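Local coordinates for hypothetical protein (Pseudomonas syringae pv. tomato, PDB 2OT9) that is of unknown function, but belongs to the YaeQ family of the PDDEXK nuclease-like clan and here binds meso-tartaric acid, at residues E37-V42 and L137-D143; N52-G58 and L69-S73; V78-V84 and R98-L104. All blocks are in the same frame, centred on the assembly; numbering follows the deposited sequence.

Contact 1. Residues E37-V42 and L137-D143. With SRT (S,R meso-tartaric acid), chain C.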
loop_
_atom_site.group_PDB
_atom_site.type_symbol
_atom_site.label_atom_id
_atom_site.label_comp_id
_atom_site.label_asym_id
_atom_site.label_seq_id
_atom_site.Cartn_x
_atom_site.Cartn_y
_atom_site.Cartn_z
ATOM N N GLU A 37 -3.006 -12.386 4.423
ATOM C CA GLU A 37 -2.559 -11.483 5.496
ATOM C C GLU A 37 -1.435 -10.576 4.996
ATOM O O GLU A 37 -1.401 -9.397 5.331
ATOM C CB GLU A 37 -2.097 -12.275 6.736
ATOM C CG GLU A 37 -3.242 -12.868 7.528
ATOM C CD GLU A 37 -2.785 -13.897 8.579
ATOM O OE1 GLU A 37 -1.801 -14.644 8.345
ATOM O OE2 GLU A 37 -3.436 -13.954 9.639
ATOM N N GLU A 38 -0.524 -11.130 4.192
ATOM C CA GLU A 38 0.563 -10.345 3.604
ATOM C C GLU A 38 0.050 -9.213 2.704
ATOM O O GLU A 38 0.512 -8.076 2.791
ATOM C CB GLU A 38 1.521 -11.265 2.837
ATOM C CG GLU A 38 2.452 -12.097 3.748
ATOM C CD GLU A 38 1.834 -13.396 4.274
ATOM O OE1 GLU A 38 0.689 -13.785 3.880
ATOM O OE2 GLU A 38 2.521 -14.054 5.097
ATOM N N ARG A 39 -0.910 -9.524 1.842
ATOM C CA ARG A 39 -1.478 -8.506 0.939
ATOM C C ARG A 39 -2.145 -7.390 1.728
ATOM O O ARG A 39 -1.895 -6.210 1.498
ATOM C CB ARG A 39 -2.472 -9.152 -0.044
ATOM C CG ARG A 39 -3.085 -8.134 -1.030
ATOM C CD ARG A 39 -3.923 -8.827 -2.119
ATOM N NE ARG A 39 -3.064 -9.589 -3.017
ATOM C CZ ARG A 39 -2.492 -9.102 -4.118
ATOM N NH1 ARG A 39 -2.736 -7.858 -4.502
ATOM N NH2 ARG A 39 -1.708 -9.885 -4.867
HETATM N N MSE A 40 -2.995 -7.760 2.679
HETATM C CA MSE A 40 -3.614 -6.777 3.560
HETATM C C MSE A 40 -2.574 -5.908 4.269
HETATM O O MSE A 40 -2.718 -4.684 4.337
HETATM C CB MSE A 40 -4.498 -7.470 4.599
HETATM C CG MSE A 40 -4.861 -6.508 5.731
HETATM SE SE MSE A 40 -6.482 -7.062 6.632
HETATM C CE MSE A 40 -7.610 -6.799 5.099
ATOM N N THR A 41 -1.528 -6.535 4.796
ATOM C CA THR A 41 -0.462 -5.807 5.475
ATOM C C THR A 41 0.235 -4.801 4.561
ATOM O O THR A 41 0.543 -3.690 4.984
ATOM C CB THR A 41 0.536 -6.789 6.109
ATOM O OG1 THR A 41 -0.183 -7.585 7.072
ATOM C CG2 THR A 41 1.692 -6.052 6.781
ATOM N N VAL A 42 0.462 -5.180 3.305
ATOM C CA VAL A 42 1.016 -4.228 2.339
ATOM C C VAL A 42 0.053 -3.039 2.132
ATOM O O VAL A 42 0.499 -1.886 2.075
ATOM C CB VAL A 42 1.384 -4.900 0.995
ATOM C CG1 VAL A 42 2.025 -3.878 0.058
ATOM C CG2 VAL A 42 2.411 -6.041 1.235
ATOM N N LEU A 137 7.839 -8.293 5.957
ATOM C CA LEU A 137 6.437 -8.418 5.634
ATOM C C LEU A 137 5.873 -9.644 6.343
ATOM O O LEU A 137 4.809 -9.567 6.947
ATOM C CB LEU A 137 6.228 -8.514 4.115
ATOM C CG LEU A 137 4.799 -8.729 3.647
ATOM C CD1 LEU A 137 3.895 -7.618 4.221
ATOM C CD2 LEU A 137 4.776 -8.737 2.124
ATOM N N GLU A 138 6.594 -10.758 6.304
ATOM C CA GLU A 138 6.088 -11.980 6.947
ATOM C C GLU A 138 5.924 -11.831 8.456
ATOM O O GLU A 138 4.921 -12.289 9.027
ATOM C CB GLU A 138 6.938 -13.198 6.584
ATOM C CG GLU A 138 6.531 -13.747 5.204
ATOM C CD GLU A 138 7.290 -15.007 4.816
ATOM O OE1 GLU A 138 7.870 -15.663 5.709
ATOM O OE2 GLU A 138 7.295 -15.338 3.609
ATOM N N VAL A 139 6.895 -11.165 9.082
ATOM C CA VAL A 139 6.845 -10.827 10.509
ATOM C C VAL A 139 5.632 -9.956 10.854
ATOM O O VAL A 139 4.919 -10.231 11.827
ATOM C CB VAL A 139 8.123 -10.079 10.930
ATOM C CG1 VAL A 139 7.929 -9.390 12.283
ATOM C CG2 VAL A 139 9.321 -11.005 10.959
ATOM N N LEU A 140 5.420 -8.892 10.076
ATOM C CA LEU A 140 4.283 -7.992 10.289
ATOM C C LEU A 140 2.925 -8.654 10.100
ATOM O O LEU A 140 2.004 -8.406 10.880
ATOM C CB LEU A 140 4.387 -6.720 9.426
ATOM C CG LEU A 140 5.407 -5.688 9.917
ATOM C CD1 LEU A 140 5.691 -4.658 8.822
ATOM C CD2 LEU A 140 4.923 -4.983 11.197
ATOM N N ALA A 141 2.823 -9.519 9.091
ATOM C CA ALA A 141 1.543 -10.053 8.627
ATOM C C ALA A 141 1.051 -11.307 9.373
ATOM O O ALA A 141 -0.153 -11.517 9.526
ATOM C CB ALA A 141 1.646 -10.349 7.103
ATOM N N LYS A 142 2.005 -12.128 9.818
ATOM C CA LYS A 142 1.771 -13.450 10.383
ATOM C C LYS A 142 0.724 -13.410 11.482
ATOM O O LYS A 142 0.861 -12.619 12.414
ATOM C CB LYS A 142 3.094 -13.952 10.980
ATOM C CG LYS A 142 3.084 -15.376 11.473
ATOM C CD LYS A 142 4.522 -15.868 11.604
ATOM C CE LYS A 142 5.359 -15.004 12.565
ATOM N NZ LYS A 142 6.704 -14.585 12.056
ATOM N N ASP A 143 -0.323 -14.222 11.351
ATOM C CA ASP A 143 -1.359 -14.370 12.397
ATOM C C ASP A 143 -1.981 -13.045 12.842
ATOM O O ASP A 143 -2.231 -12.808 14.036
ATOM C CB ASP A 143 -0.775 -15.094 13.596
ATOM C CG ASP A 143 -0.374 -16.518 13.266
ATOM O OD1 ASP A 143 -1.009 -17.135 12.373
ATOM O OD2 ASP A 143 0.574 -17.024 13.904
HETATM O O1 SRT C . -0.861 -8.648 -7.253
HETATM O O11 SRT C . -1.820 -9.429 -9.051
HETATM C C1 SRT C . -1.856 -8.800 -7.976
HETATM C C2 SRT C . -3.128 -8.154 -7.492
HETATM O O2 SRT C . -4.289 -9.000 -7.442
HETATM C C3 SRT C . -3.349 -6.940 -8.364
HETATM O O3 SRT C . -2.479 -5.958 -7.794
HETATM C C4 SRT C . -4.799 -6.496 -8.379
HETATM O O4 SRT C . -5.491 -6.464 -7.325
HETATM O O41 SRT C . -5.272 -6.166 -9.486
#
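With OG1 beside its backbone N and anti to its carbonyl carbon (chi1 -61°), Thr41 packs its CG2 methyl against Leu137 CD1 and Leu140 CB, while Leu137, its CG anti to the backbone N, reaches over to meet Val42. These torsions serve a near-perpendicular helix-helix packing, in which segments 37-42 and 137-141, from helices 37-49 and 134-141, cross at 96° with their axes 8.8 Å apart. Ala141 sits where the backbones come closest: its CA is 5.1 Å from Glu38 CA, and its CB lies against Glu38 CA and the Thr41 side chain. Leu137 forms the apolar flank. Its CD1 and CD2 straddle Val42 CG2, each at 3.7 Å, the two side chains crossing at about a right angle, and its CG lies against the bent aliphatic part of Glu38. At the outer end, Glu37 extends past the end of helix 134-141, so that OE1 accepts a weak hydrogen bond from Asp143 N. Arg39 points away from this packing, and its NH2 donates to tartrate O1 at 2.8 Å, in the guanidinium plane; Val84 O and Gln86 N also hydrogen-bond to the ligand. Two donors converge on the carbonyl of Glu37: Thr41 N approaches one face of its plane, and Thr41 OG1, 2.8 Å from Glu37 O, approaches the opposite face.

Contact 2. Residues N52-G58 and L69-S73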
loop_
_atom_site.group_PDB
_atom_site.type_symbol
_atom_site.label_atom_id
_atom_site.label_comp_id
_atom_site.label_asym_id
_atom_site.label_seq_id
_atom_site.Cartn_x
_atom_site.Cartn_y
_atom_site.Cartn_z
ATOM N N ASN A 52 -3.523 10.497 3.988
ATOM C CA ASN A 52 -4.231 11.745 3.716
ATOM C C ASN A 52 -5.626 11.503 4.308
ATOM O O ASN A 52 -6.093 10.354 4.337
ATOM C CB ASN A 52 -4.293 11.935 2.185
ATOM C CG ASN A 52 -4.862 13.249 1.770
ATOM O OD1 ASN A 52 -6.084 13.407 1.674
ATOM N ND2 ASN A 52 -3.986 14.216 1.494
ATOM N N GLU A 53 -6.295 12.542 4.800
ATOM C CA GLU A 53 -7.684 12.365 5.267
ATOM C C GLU A 53 -8.601 11.835 4.154
ATOM O O GLU A 53 -9.620 11.204 4.435
ATOM C CB GLU A 53 -8.263 13.654 5.872
ATOM C CG GLU A 53 -8.054 14.898 5.028
ATOM C CD GLU A 53 -8.881 16.101 5.499
ATOM O OE1 GLU A 53 -9.733 15.947 6.407
ATOM O OE2 GLU A 53 -8.671 17.205 4.946
ATOM N N GLN A 54 -8.225 12.083 2.902
ATOM C CA GLN A 54 -9.034 11.681 1.744
ATOM C C GLN A 54 -8.650 10.330 1.159
ATOM O O GLN A 54 -9.282 9.876 0.192
ATOM C CB GLN A 54 -8.983 12.737 0.642
ATOM C CG GLN A 54 -9.975 13.879 0.828
ATOM C CD GLN A 54 -9.536 14.885 1.858
ATOM O OE1 GLN A 54 -10.322 15.282 2.726
ATOM N NE2 GLN A 54 -8.277 15.324 1.768
ATOM N N LEU A 55 -7.615 9.705 1.712
ATOM C CA LEU A 55 -7.217 8.374 1.277
ATOM C C LEU A 55 -8.201 7.325 1.819
ATOM O O LEU A 55 -8.518 7.323 3.005
ATOM C CB LEU A 55 -5.789 8.082 1.759
ATOM C CG LEU A 55 -5.110 6.793 1.301
ATOM C CD1 LEU A 55 -4.946 6.758 -0.235
ATOM C CD2 LEU A 55 -3.767 6.664 1.996
ATOM N N ALA A 56 -8.679 6.441 0.950
ATOM C CA ALA A 56 -9.597 5.378 1.347
ATOM C C ALA A 56 -9.145 4.042 0.785
ATOM O O ALA A 56 -8.501 3.993 -0.274
ATOM C CB ALA A 56 -11.010 5.695 0.871
ATOM N N PHE A 57 -9.485 2.955 1.479
ATOM C CA PHE A 57 -9.281 1.616 0.913
ATOM C C PHE A 57 -10.311 1.351 -0.176
ATOM O O PHE A 57 -11.485 1.675 -0.016
ATOM C CB PHE A 57 -9.331 0.523 1.997
ATOM C CG PHE A 57 -8.190 0.595 2.980
ATOM C CD1 PHE A 57 -6.954 0.051 2.671
ATOM C CD2 PHE A 57 -8.351 1.236 4.205
ATOM C CE1 PHE A 57 -5.893 0.130 3.586
ATOM C CE2 PHE A 57 -7.300 1.328 5.116
ATOM C CZ PHE A 57 -6.071 0.765 4.811
ATOM N N GLY A 58 -9.859 0.794 -1.295
ATOM C CA GLY A 58 -10.758 0.377 -2.355
ATOM C C GLY A 58 -11.144 -1.067 -2.117
ATOM O O GLY A 58 -10.824 -1.641 -1.067
ATOM N N LEU A 69 -5.908 1.090 -2.849
ATOM C CA LEU A 69 -6.228 2.347 -2.165
ATOM C C LEU A 69 -6.327 3.499 -3.167
ATOM O O LEU A 69 -5.683 3.482 -4.234
ATOM C CB LEU A 69 -5.175 2.697 -1.109
ATOM C CG LEU A 69 -4.713 1.716 -0.026
ATOM C CD1 LEU A 69 -3.616 0.788 -0.551
ATOM C CD2 LEU A 69 -4.183 2.501 1.178
ATOM N N TRP A 70 -7.122 4.509 -2.829
ATOM C CA TRP A 70 -7.158 5.713 -3.647
ATOM C C TRP A 70 -7.513 6.962 -2.870
ATOM O O TRP A 70 -8.246 6.917 -1.886
ATOM C CB TRP A 70 -8.051 5.590 -4.901
ATOM C CG TRP A 70 -9.424 5.036 -4.702
ATOM C CD1 TRP A 70 -10.037 4.738 -3.515
ATOM C CD2 TRP A 70 -10.379 4.729 -5.734
ATOM N NE1 TRP A 70 -11.303 4.250 -3.751
ATOM C CE2 TRP A 70 -11.534 4.229 -5.101
ATOM C CE3 TRP A 70 -10.360 4.816 -7.132
ATOM C CZ2 TRP A 70 -12.667 3.823 -5.817
ATOM C CZ3 TRP A 70 -11.491 4.411 -7.848
ATOM C CH2 TRP A 70 -12.625 3.923 -7.187
ATOM N N GLU A 71 -6.942 8.072 -3.315
ATOM C CA GLU A 71 -7.280 9.378 -2.789
ATOM C C GLU A 71 -8.049 10.095 -3.892
ATOM O O GLU A 71 -7.554 10.218 -5.018
ATOM C CB GLU A 71 -5.996 10.134 -2.450
ATOM C CG GLU A 71 -6.188 11.515 -1.834
ATOM C CD GLU A 71 -4.891 12.313 -1.769
ATOM O OE1 GLU A 71 -3.797 11.718 -1.805
ATOM O OE2 GLU A 71 -4.962 13.550 -1.675
ATOM N N LYS A 72 -9.261 10.541 -3.574
ATOM C CA LYS A 72 -10.088 11.282 -4.530
ATOM C C LYS A 72 -10.330 12.722 -4.101
ATOM O O LYS A 72 -10.327 13.038 -2.907
ATOM C CB LYS A 72 -11.436 10.603 -4.719
ATOM C CG LYS A 72 -11.355 9.242 -5.368
ATOM C CD LYS A 72 -12.763 8.752 -5.597
ATOM C CE LYS A 72 -12.787 7.365 -6.130
ATOM N NZ LYS A 72 -14.125 7.128 -6.730
ATOM N N SER A 73 -10.555 13.588 -5.084
ATOM C CA SER A 73 -10.912 14.970 -4.811
ATOM C C SER A 73 -12.353 15.024 -4.318
ATOM O O SER A 73 -13.089 14.038 -4.423
ATOM C CB SER A 73 -10.797 15.787 -6.097
ATOM O OG SER A 73 -11.855 15.471 -6.983
HETATM O O HOH W 1 -7.067 15.155 -1.130
HETATM O O HOH W 2 -13.091 3.407 -1.666
#
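This is an antiparallel strand pairing at the margin of the mixed sheet, where strand 55-57 is the outermost strand and strand 69-72 joins it to the interior. Ala56 and Trp70 form the hydrogen-bonded pair: Ala56 N donates to Trp70 O and Trp70 N to Ala56 O, both at 2.9 Å and nearly straight. Phe57 and Leu69 follow as a non-hydrogen-bonded pair. Their side chains lie side by side and point the same way, Leu69 CD2 approaching Phe57 CE1 at 3.8 Å, on the face packed against Arg43, Ala46 and Tyr47 of helix 37-49. Leu55 also points to this face, and its CD1 rests on the Trp70 carbonyl group. Together the strands make a beta hairpin with a long connection, and just before its first strand the chain folds through a type I turn from Asn52 to Leu55. Asn52 opens that turn as an Asx turn, its OD1 accepting from Gln54 N at 2.8 Å. With CG anti to the backbone N (chi1 -174°), its amide stacks on the Glu71 carboxylate, the two planes 21° apart. A water bridges Gln54 NE2 to Glu71 OE2, donating to the carboxylate at 2.7 Å. On the other face, the indole of Trp70 takes the crowded position between its backbone N and carbonyl carbon (chi1 48°), and Lys72 CE sits over the ring centre, 3.3 Å above its plane, while Lys72 NZ continues to a salt bridge with Asp76. A second water, in the plane of the indole, accepts from Trp70 NE1 and donates to Phe57 O, tying the ring edge back to the neighbouring strand.

Contact 3. Residues V78-V84 and R98-L104. With SRT (S,R meso-tartaric acid), chain C.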
loop_
_atom_site.group_PDB
_atom_site.type_symbol
_atom_site.label_atom_id
_atom_site.label_comp_id
_atom_site.label_asym_id
_atom_site.label_seq_id
_atom_site.Cartn_x
_atom_site.Cartn_y
_atom_site.Cartn_z
ATOM N N VAL A 78 -9.654 11.090 -9.252
ATOM C CA VAL A 78 -8.569 10.408 -8.560
ATOM C C VAL A 78 -7.315 11.271 -8.529
ATOM O O VAL A 78 -6.817 11.688 -9.568
ATOM C CB VAL A 78 -8.273 9.027 -9.186
ATOM C CG1 VAL A 78 -7.245 8.265 -8.351
ATOM C CG2 VAL A 78 -9.577 8.205 -9.333
ATOM N N LEU A 79 -6.822 11.541 -7.325
ATOM C CA LEU A 79 -5.534 12.200 -7.115
ATOM C C LEU A 79 -4.405 11.165 -7.052
ATOM O O LEU A 79 -3.289 11.408 -7.524
ATOM C CB LEU A 79 -5.570 13.022 -5.807
ATOM C CG LEU A 79 -6.623 14.149 -5.738
ATOM C CD1 LEU A 79 -6.557 14.944 -4.458
ATOM C CD2 LEU A 79 -6.478 15.072 -6.913
ATOM N N HIS A 80 -4.695 10.002 -6.473
ATOM C CA HIS A 80 -3.657 9.010 -6.213
ATOM C C HIS A 80 -4.280 7.636 -6.314
ATOM O O HIS A 80 -5.265 7.346 -5.641
ATOM C CB HIS A 80 -3.031 9.254 -4.814
ATOM C CG HIS A 80 -1.731 8.534 -4.560
ATOM N ND1 HIS A 80 -0.989 7.918 -5.549
ATOM C CD2 HIS A 80 -1.011 8.393 -3.419
ATOM C CE1 HIS A 80 0.110 7.406 -5.024
ATOM N NE2 HIS A 80 0.123 7.684 -3.735
ATOM N N TRP A 81 -3.705 6.805 -7.181
ATOM C CA TRP A 81 -4.162 5.438 -7.409
ATOM C C TRP A 81 -3.078 4.492 -6.900
ATOM O O TRP A 81 -1.982 4.464 -7.446
ATOM C CB TRP A 81 -4.376 5.220 -8.921
ATOM C CG TRP A 81 -4.982 3.892 -9.312
ATOM C CD1 TRP A 81 -4.348 2.679 -9.363
ATOM C CD2 TRP A 81 -6.332 3.657 -9.759
ATOM N NE1 TRP A 81 -5.223 1.697 -9.788
ATOM C CE2 TRP A 81 -6.442 2.273 -10.050
ATOM C CE3 TRP A 81 -7.452 4.481 -9.953
ATOM C CZ2 TRP A 81 -7.636 1.694 -10.497
ATOM C CZ3 TRP A 81 -8.641 3.900 -10.407
ATOM C CH2 TRP A 81 -8.721 2.518 -10.659
ATOM N N ILE A 82 -3.386 3.709 -5.861
ATOM C CA ILE A 82 -2.377 2.835 -5.264
ATOM C C ILE A 82 -2.713 1.362 -5.429
ATOM O O ILE A 82 -3.765 0.897 -4.973
ATOM C CB ILE A 82 -2.188 3.140 -3.763
ATOM C CG1 ILE A 82 -2.015 4.649 -3.555
ATOM C CG2 ILE A 82 -0.986 2.357 -3.193
ATOM C CD1 ILE A 82 -1.843 5.114 -2.092
ATOM N N GLU A 83 -1.805 0.612 -6.043
ATOM C CA GLU A 83 -1.957 -0.845 -6.088
ATOM C C GLU A 83 -0.941 -1.527 -5.183
ATOM O O GLU A 83 0.042 -0.912 -4.757
ATOM C CB GLU A 83 -1.774 -1.359 -7.521
ATOM C CG GLU A 83 -2.820 -0.846 -8.516
ATOM C CD GLU A 83 -4.241 -1.414 -8.297
ATOM O OE1 GLU A 83 -4.543 -2.056 -7.247
ATOM O OE2 GLU A 83 -5.073 -1.192 -9.190
ATOM N N VAL A 84 -1.187 -2.801 -4.896
ATOM C CA VAL A 84 -0.226 -3.631 -4.168
ATOM C C VAL A 84 -0.050 -4.954 -4.923
ATOM O O VAL A 84 -0.957 -5.392 -5.634
ATOM C CB VAL A 84 -0.619 -3.872 -2.670
ATOM C CG1 VAL A 84 -0.878 -2.525 -1.939
ATOM C CG2 VAL A 84 -1.825 -4.778 -2.556
ATOM N N ARG A 98 -6.115 7.252 -15.381
ATOM C CA ARG A 98 -7.270 7.642 -14.555
ATOM C C ARG A 98 -6.909 8.590 -13.389
ATOM O O ARG A 98 -7.810 9.124 -12.736
ATOM C CB ARG A 98 -7.994 6.396 -14.009
ATOM C CG ARG A 98 -8.946 5.701 -14.988
ATOM C CD ARG A 98 -9.640 4.461 -14.386
ATOM N NE ARG A 98 -10.746 4.798 -13.474
ATOM C CZ ARG A 98 -11.468 3.908 -12.782
ATOM N NH1 ARG A 98 -12.436 4.323 -11.976
ATOM N NH2 ARG A 98 -11.234 2.602 -12.887
ATOM N N THR A 99 -5.612 8.840 -13.174
ATOM C CA THR A 99 -5.104 9.507 -11.950
ATOM C C THR A 99 -3.934 10.453 -12.262
ATOM O O THR A 99 -3.291 10.332 -13.308
ATOM C CB THR A 99 -4.627 8.423 -10.936
ATOM O OG1 THR A 99 -4.252 9.008 -9.679
ATOM C CG2 THR A 99 -3.455 7.624 -11.504
ATOM N N GLU A 100 -3.646 11.380 -11.353
ATOM C CA GLU A 100 -2.464 12.240 -11.477
ATOM C C GLU A 100 -1.195 11.523 -10.975
ATOM O O GLU A 100 -0.066 11.827 -11.387
ATOM C CB GLU A 100 -2.676 13.534 -10.679
ATOM C CG GLU A 100 -1.521 14.546 -10.800
ATOM C CD GLU A 100 -1.998 15.991 -10.833
ATOM O OE1 GLU A 100 -1.881 16.633 -11.911
ATOM O OE2 GLU A 100 -2.495 16.471 -9.787
ATOM N N ARG A 101 -1.390 10.588 -10.062
ATOM C CA ARG A 101 -0.271 9.862 -9.464
ATOM C C ARG A 101 -0.658 8.417 -9.322
ATOM O O ARG A 101 -1.741 8.107 -8.842
ATOM C CB ARG A 101 0.094 10.443 -8.094
ATOM C CG ARG A 101 1.274 9.729 -7.446
ATOM C CD ARG A 101 1.702 10.395 -6.152
ATOM N NE ARG A 101 3.072 9.986 -5.870
ATOM C CZ ARG A 101 4.148 10.667 -6.268
ATOM N NH1 ARG A 101 5.343 10.200 -5.985
ATOM N NH2 ARG A 101 4.029 11.820 -6.938
ATOM N N THR A 102 0.227 7.534 -9.760
ATOM C CA THR A 102 0.026 6.108 -9.584
ATOM C C THR A 102 1.163 5.569 -8.738
ATOM O O THR A 102 2.333 5.861 -9.013
ATOM C CB THR A 102 0.052 5.386 -10.940
ATOM O OG1 THR A 102 -0.926 5.961 -11.788
ATOM C CG2 THR A 102 -0.263 3.893 -10.801
ATOM N N SER A 103 0.834 4.771 -7.720
ATOM C CA SER A 103 1.877 4.131 -6.936
ATOM C C SER A 103 1.621 2.648 -6.835
ATOM O O SER A 103 0.486 2.205 -6.828
ATOM C CB SER A 103 2.020 4.737 -5.523
ATOM O OG SER A 103 2.387 6.107 -5.626
ATOM N N LEU A 104 2.695 1.889 -6.721
ATOM C CA LEU A 104 2.558 0.462 -6.471
ATOM C C LEU A 104 3.522 0.069 -5.370
ATOM O O LEU A 104 4.733 0.359 -5.465
ATOM C CB LEU A 104 2.855 -0.333 -7.743
ATOM C CG LEU A 104 3.110 -1.838 -7.569
ATOM C CD1 LEU A 104 1.837 -2.576 -7.068
ATOM C CD2 LEU A 104 3.603 -2.441 -8.879
HETATM O O1 SRT C . -0.861 -8.648 -7.253
HETATM O O11 SRT C . -1.820 -9.429 -9.051
HETATM C C1 SRT C . -1.856 -8.800 -7.976
HETATM C C2 SRT C . -3.128 -8.154 -7.492
HETATM O O2 SRT C . -4.289 -9.000 -7.442
HETATM C C3 SRT C . -3.349 -6.940 -8.364
HETATM O O3 SRT C . -2.479 -5.958 -7.794
HETATM C C4 SRT C . -4.799 -6.496 -8.379
HETATM O O4 SRT C . -5.491 -6.464 -7.325
HETATM O O41 SRT C . -5.272 -6.166 -9.486
#
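Strands 80-84 and 101-104 run parallel, 16° apart and 4.7 Å between axes, joined by Trp81 N to Arg101 O, Ser103 N to Trp81 O and Glu83 N to Ser103 O. Arg101 O also accepts from Thr99 OG1 at 2.8 Å, the hydroxyl lying above the carbonyl plane. On one face the imidazole of His80 is sandwiched: Ile82 CG1 covers one side over its centre, and Arg101 CD makes a CH-pi contact on the other, 3.8 Å from the ring centroid. The extended Arg101 runs alongside the ring, its guanidinium turned 74° from the ring plane. On the opposite face, Trp81 CZ3 lies over the centre of the Arg98 guanidinium at 3.6 Å above its plane; the two planes are 58° apart, and Arg98 NH2 hydrogen-bonds to Asp65 O. Trp81 NE1 donates to Glu83 OE2, which also has a salt bridge to Arg91; the bend in the Glu83 chain sets OE2 within hydrogen-bonding range of the indole. At the strand end, tartrate O3 donates to Val84 O at 2.7 Å. Helix 89-96 completes the beta-alpha-beta crossover, with the ligand at the C-terminal end of strand 78-84.

Contacts 2 and 3 follow each other along the chain, and both are nested inside the loop closed by contact 1. Their centres lie only about 10 Å apart because strands 69-72 and 78-84 are sheet neighbours, so the hairpin and the parallel pair form one continuous run of strands, 55-57, 69-72, 78-84 and 101-106. Contact 1 is about 21 and 22 Å from them, centre to centre, across the middle of the chain, yet its helix 37-49 is followed in the chain, after a turn, by strand 55-57. Contacts 1 and 3 meet at the tartrate, bound by Arg39 from the helix and Val84 from the strand, so the pocket unites parts distant in sequence.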